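Local atomic coordinates of periplasmic sensor hybrid histidine kinase (Anaeromyxobacter dehalogenans, PDB entry 4K0D), a protein that probably acts as a membrane-bound sensor kinase that phosphorylates a histidine in response to signals, this fragment being its zinc-binding periplasmic helical-bundle sensor domain. Residues A11-E14 against L15-P18. Residues are numbered along the deposited sequence; the frame is centred on the assembly and turned at random.
With ZN (zinc ion), chain I.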
loop_
_atom_site.group_PDB
_atom_site.type_symbol
_atom_site.label_atom_id
_atom_site.label_comp_id
_atom_site.label_asym_id
_atom_site.label_seq_id
_atom_site.Cartn_x
_atom_site.Cartn_y
_atom_site.Cartn_z
ATOM N N ALA B 11 -4.102 -14.743 -10.242
ATOM C CA ALA B 11 -3.879 -15.063 -8.861
ATOM C C ALA B 11 -2.548 -14.439 -8.426
ATOM O O ALA B 11 -2.372 -13.871 -7.312
ATOM C CB ALA B 11 -3.870 -16.568 -8.736
ATOM N N GLN B 12 -1.579 -14.549 -9.314
ATOM C CA GLN B 12 -0.310 -13.916 -9.075
ATOM C C GLN B 12 -0.495 -12.380 -8.933
ATOM O O GLN B 12 -0.037 -11.796 -7.929
ATOM C CB GLN B 12 0.703 -14.298 -10.184
ATOM C CG GLN B 12 2.126 -14.010 -9.811
ATOM C CD GLN B 12 3.096 -14.180 -10.982
ATOM O OE1 GLN B 12 2.857 -14.963 -11.907
ATOM N NE2 GLN B 12 4.180 -13.413 -10.952
ATOM N N LEU B 13 -1.139 -11.729 -9.905
ATOM C CA LEU B 13 -1.244 -10.277 -9.915
ATOM C C LEU B 13 -2.097 -9.744 -8.766
ATOM O O LEU B 13 -1.921 -8.592 -8.329
ATOM C CB LEU B 13 -1.815 -9.796 -11.232
ATOM C CG LEU B 13 -0.847 -9.901 -12.413
ATOM C CD1 LEU B 13 -1.361 -9.171 -13.607
ATOM C CD2 LEU B 13 0.518 -9.332 -12.031
ATOM N N GLU B 14 -3.026 -10.566 -8.271
ATOM C CA GLU B 14 -3.979 -10.100 -7.241
ATOM C C GLU B 14 -3.324 -10.062 -5.869
ATOM O O GLU B 14 -3.910 -9.612 -4.891
ATOM C CB GLU B 14 -5.257 -11.000 -7.207
ATOM C CG GLU B 14 -6.190 -10.846 -8.421
ATOM C CD GLU B 14 -6.907 -9.493 -8.493
ATOM O OE1 GLU B 14 -6.951 -8.769 -7.496
ATOM O OE2 GLU B 14 -7.412 -9.123 -9.563
ATOM N N LEU B 15 -2.120 -10.591 -5.775
ATOM C CA LEU B 15 -1.357 -10.463 -4.566
ATOM C C LEU B 15 -0.772 -9.053 -4.379
ATOM O O LEU B 15 -0.416 -8.667 -3.275
ATOM C CB LEU B 15 -0.248 -11.494 -4.518
ATOM C CG LEU B 15 -0.676 -12.943 -4.312
ATOM C CD1 LEU B 15 0.510 -13.827 -4.598
ATOM C CD2 LEU B 15 -1.151 -13.160 -2.906
ATOM N N ILE B 16 -0.682 -8.276 -5.440
ATOM C CA ILE B 16 -0.027 -6.965 -5.333
ATOM C C ILE B 16 -0.648 -6.110 -4.255
ATOM O O ILE B 16 0.031 -5.633 -3.384
ATOM C CB ILE B 16 -0.078 -6.219 -6.669
ATOM C CG1 ILE B 16 1.015 -6.798 -7.585
ATOM C CG2 ILE B 16 0.028 -4.672 -6.450
ATOM C CD1 ILE B 16 0.843 -6.516 -9.082
ATOM N N GLY B 17 -1.954 -5.950 -4.298
ATOM C CA GLY B 17 -2.638 -5.016 -3.437
ATOM C C GLY B 17 -2.505 -5.372 -1.972
ATOM O O GLY B 17 -2.103 -4.560 -1.174
ATOM N N PRO B 18 -2.868 -6.592 -1.607
ATOM C CA PRO B 18 -2.784 -7.024 -0.207
ATOM C C PRO B 18 -1.380 -6.971 0.335
ATOM O O PRO B 18 -1.187 -6.616 1.516
ATOM C CB PRO B 18 -3.244 -8.467 -0.261
ATOM C CG PRO B 18 -4.112 -8.523 -1.489
ATOM C CD PRO B 18 -3.630 -7.531 -2.450
HETATM ZN ZN ZN I . -6.935 -9.394 -11.421
#
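The backbone N-H groups of L15 and I16 reach back to Q12 O and L13 O at the turn joining helix 7-13 to helix 16-42 of this helical-bundle sensor domain. Both bonds span three residues, L15 N to Q12 O and I16 N to L13 O, each 3.2 Å, the second closing a type I beta turn from L13 to I16. P18 suits the start of the next helix: it has no N-H to offer E14 O, and its CD lies 3.2 Å from that oxygen instead. L15 turns CG beside its own backbone N (chi1 -71°), which lays the branch over A11 O and Q12 O. Shortening L15 to alanine would keep the N-H bond to Q12 O but is likely to take the apolar cover off A11 O and part of that off Q12 O. Toward helix 117-145, L13 and I16 lie side by side, CD2 to CD1 4.1 Å, leucine and isoleucine supplying an apolar pair that touches S142. E14 brings a carboxylate for two cations: OE1 forms a salt bridge with R58 of the second subunit, whereas OE2 shares the zinc with D10 of its own chain and H32 of the second subunit. The E14 side chain bends at chi2 (-69°), carrying OE2 to 1.9 Å from the zinc ion.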